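Long-range contact in uncharacterized protein (PDB 3HIU), which is of unknown function but belongs to the ferritin-like DUF892 family, and binds a sodium ion in this crystal: residues 40-45 with 138-143. Residues are numbered along the deposited sequence; the frame is centred on the assembly and turned at random.
Sequences RRIEQH and IEMAEW. With EDO (1,2-ethanediol), chain N.
R41 reaches from its helix between W143 and selenomethionine M140, and its aliphatic and charged halves meet different partners. Its CG sits almost squarely over the indole, 3.3 Å from the centroid of the W143 five-membered ring and only 8° off the normal, a CH-pi contact; CB lies over the benzo part of the same face. The chain then bends sharply, with chi2 near eclipsed at -13°; this turns the rest of it off the indole, and the guanidinium ends up nearly perpendicular to the ring. One face of the guanidinium takes the SE of M140, 3.4 Å from R41 NE, while Q44 NE2 lies over the opposite face. From the edge, in the conformer given, E139 OE1 makes a long salt bridge to R41 NH2 (3.5 Å), a weak hydrogen bond; the stronger carboxylate partner of R41 is E48, one turn beyond H45.

Helices 36-62 and 124-159 run antiparallel here (164°), neighbours in the four-helix bundle of the ferritin-like clan, with segment axes 11.4 Å apart, a wide spacing filled by long side chains. M140 spans much of that gap: CG is anti to the backbone N, a bend at chi2 brings SE round to the guanidinium face, and the methyl CE carries on toward I42 CD1 and H45 CB, its exact placement doubtful. Its CB lies over one face of the H45 imidazole, 4.2 Å from the ring centroid, with SE oblique to the same ring. H45 is held at both nitrogens, ND1 by E48 and NE2 by E137, which fixes the ring's rotation close to the sodium ion bound by T49 and Q52.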
loop_
_atom_site.group_PDB
_atom_site.type_symbol
_atom_site.label_atom_id
_atom_site.label_comp_id
_atom_site.label_asym_id
_atom_site.label_seq_id
_atom_site.Cartn_x
_atom_site.Cartn_y
_atom_site.Cartn_z
ATOM N N ARG B 40 -18.247 10.507 1.170
ATOM C CA ARG B 40 -18.079 11.860 0.660
ATOM C C ARG B 40 -16.637 12.052 0.166
ATOM O O ARG B 40 -16.403 12.666 -0.879
ATOM C CB ARG B 40 -18.394 12.879 1.764
ATOM C CG ARG B 40 -18.653 14.300 1.278
ATOM C CD ARG B 40 -18.021 15.366 2.193
ATOM N NE ARG B 40 -18.635 15.451 3.519
ATOM C CZ ARG B 40 -18.571 16.529 4.295
ATOM N NH1 ARG B 40 -17.932 17.614 3.870
ATOM N NH2 ARG B 40 -19.154 16.531 5.488
ATOM N N ARG B 41 -15.673 11.519 0.917
ATOM C CA ARG B 41 -14.265 11.709 0.586
ATOM C C ARG B 41 -13.874 10.967 -0.698
ATOM O O ARG B 41 -13.288 11.534 -1.617
ATOM C CB ARG B 41 -13.365 11.274 1.751
ATOM C CG ARG B 41 -12.056 12.065 1.824
ATOM C CD ARG B 41 -11.844 12.864 0.539
ATOM N NE ARG B 41 -10.464 13.293 0.321
ATOM C CZ ARG B 41 -9.967 13.620 -0.869
ATOM N NH1 ARG B 41 -10.728 13.562 -1.954
ATOM N NH2 ARG B 41 -8.705 13.998 -0.981
ATOM N N ILE B 42 -14.201 9.689 -0.754
ATOM C CA ILE B 42 -13.844 8.883 -1.902
ATOM C C ILE B 42 -14.412 9.477 -3.198
ATOM O O ILE B 42 -13.727 9.514 -4.224
ATOM C CB ILE B 42 -14.308 7.448 -1.700
ATOM C CG1 ILE B 42 -13.668 6.884 -0.436
ATOM C CG2 ILE B 42 -13.948 6.604 -2.899
ATOM C CD1 ILE B 42 -12.179 6.671 -0.576
ATOM N N GLU B 43 -15.655 9.955 -3.144
ATOM C CA GLU B 43 -16.304 10.582 -4.308
ATOM C C GLU B 43 -15.466 11.739 -4.860
ATOM O O GLU B 43 -15.233 11.838 -6.064
ATOM C CB GLU B 43 -17.725 11.065 -3.954
ATOM C CG GLU B 43 -18.806 9.981 -4.044
ATOM C CD GLU B 43 -20.096 10.297 -3.259
ATOM O OE1 GLU B 43 -20.334 11.463 -2.857
ATOM O OE2 GLU B 43 -20.885 9.352 -3.046
ATOM N N GLN B 44 -15.007 12.599 -3.956
ATOM C CA GLN B 44 -14.141 13.719 -4.299
ATOM C C GLN B 44 -12.830 13.257 -4.916
ATOM O O GLN B 44 -12.259 13.953 -5.760
ATOM C CB GLN B 44 -13.848 14.544 -3.049
ATOM C CG GLN B 44 -12.812 15.640 -3.239
ATOM C CD GLN B 44 -12.488 16.343 -1.934
ATOM O OE1 GLN B 44 -13.122 16.087 -0.906
ATOM N NE2 GLN B 44 -11.500 17.230 -1.964
ATOM N N HIS B 45 -12.343 12.094 -4.491
ATOM C CA HIS B 45 -11.083 11.583 -5.027
ATOM C C HIS B 45 -11.257 10.833 -6.349
ATOM O O HIS B 45 -10.307 10.712 -7.127
ATOM C CB HIS B 45 -10.330 10.727 -4.002
ATOM C CG HIS B 45 -8.862 10.589 -4.292
ATOM N ND1 HIS B 45 -8.107 11.615 -4.815
ATOM C CD2 HIS B 45 -8.009 9.553 -4.111
ATOM C CE1 HIS B 45 -6.856 11.216 -4.955
ATOM N NE2 HIS B 45 -6.770 9.966 -4.536
ATOM N N ILE B 138 -0.819 11.732 -0.716
ATOM C CA ILE B 138 -0.475 11.909 0.688
ATOM C C ILE B 138 -1.652 12.458 1.477
ATOM O O ILE B 138 -2.016 11.921 2.525
ATOM C CB ILE B 138 0.728 12.823 0.846
ATOM C CG1 ILE B 138 2.005 12.046 0.496
ATOM C CG2 ILE B 138 0.785 13.360 2.267
ATOM C CD1 ILE B 138 3.241 12.898 0.340
ATOM N N GLU B 139 -2.245 13.531 0.965
ATOM C CA GLU B 139 -3.437 14.124 1.561
ATOM C C GLU B 139 -4.519 13.060 1.782
ATOM O O GLU B 139 -5.101 12.948 2.866
ATOM C CB GLU B 139 -3.963 15.239 0.643
ATOM C CG GLU B 139 -4.739 16.355 1.338
ATOM C CD GLU B 139 -6.244 16.209 1.208
ATOM O OE1 GLU B 139 -6.792 15.175 1.643
ATOM O OE2 GLU B 139 -6.883 17.142 0.681
HETATM N N MSE B 140 -4.783 12.271 0.737
HETATM C CA MSE B 140 -5.853 11.265 0.764
HETATM C C MSE B 140 -5.547 10.116 1.727
HETATM O O MSE B 140 -6.398 9.707 2.524
HETATM C CB MSE B 140 -6.093 10.728 -0.649
HETATM C CG MSE B 140 -7.198 9.672 -0.771
HETATM SE SE MSE B 140 -8.975 10.247 -0.179
HETATM C CE MSE B 140 -10.048 9.121 -1.329
ATOM N N ALA B 141 -4.320 9.608 1.636
ATOM C CA ALA B 141 -3.859 8.530 2.495
ATOM C C ALA B 141 -4.000 8.954 3.948
ATOM O O ALA B 141 -4.433 8.168 4.807
ATOM C CB ALA B 141 -2.403 8.194 2.170
ATOM N N GLU B 142 -3.628 10.207 4.214
ATOM C CA GLU B 142 -3.785 10.789 5.539
ATOM C C GLU B 142 -5.240 10.813 5.982
ATOM O O GLU B 142 -5.545 10.591 7.151
ATOM C CB GLU B 142 -3.228 12.206 5.570
ATOM C CG GLU B 142 -1.778 12.289 5.969
ATOM C CD GLU B 142 -1.384 13.686 6.394
ATOM O OE1 GLU B 142 -0.192 14.037 6.250
ATOM O OE2 GLU B 142 -2.268 14.435 6.869
ATOM N N TRP B 143 -6.142 11.083 5.048
ATOM C CA TRP B 143 -7.552 11.146 5.401
ATOM C C TRP B 143 -8.054 9.810 5.942
ATOM O O TRP B 143 -8.792 9.765 6.921
ATOM C CB TRP B 143 -8.400 11.590 4.209
ATOM C CG TRP B 143 -9.790 12.016 4.613
ATOM C CD1 TRP B 143 -10.238 13.299 4.789
ATOM C CD2 TRP B 143 -10.909 11.157 4.911
ATOM N NE1 TRP B 143 -11.562 13.289 5.166
ATOM C CE2 TRP B 143 -11.995 11.993 5.247
ATOM C CE3 TRP B 143 -11.092 9.770 4.916
ATOM C CZ2 TRP B 143 -13.251 11.480 5.590
ATOM C CZ3 TRP B 143 -12.339 9.267 5.253
ATOM C CH2 TRP B 143 -13.400 10.121 5.587
HETATM C C1 EDO N . -23.430 9.945 -1.520
HETATM O O1 EDO N . -22.922 11.273 -1.708
HETATM C C2 EDO N . -24.819 9.977 -0.908
HETATM O O2 EDO N . -24.897 8.884 0.000
#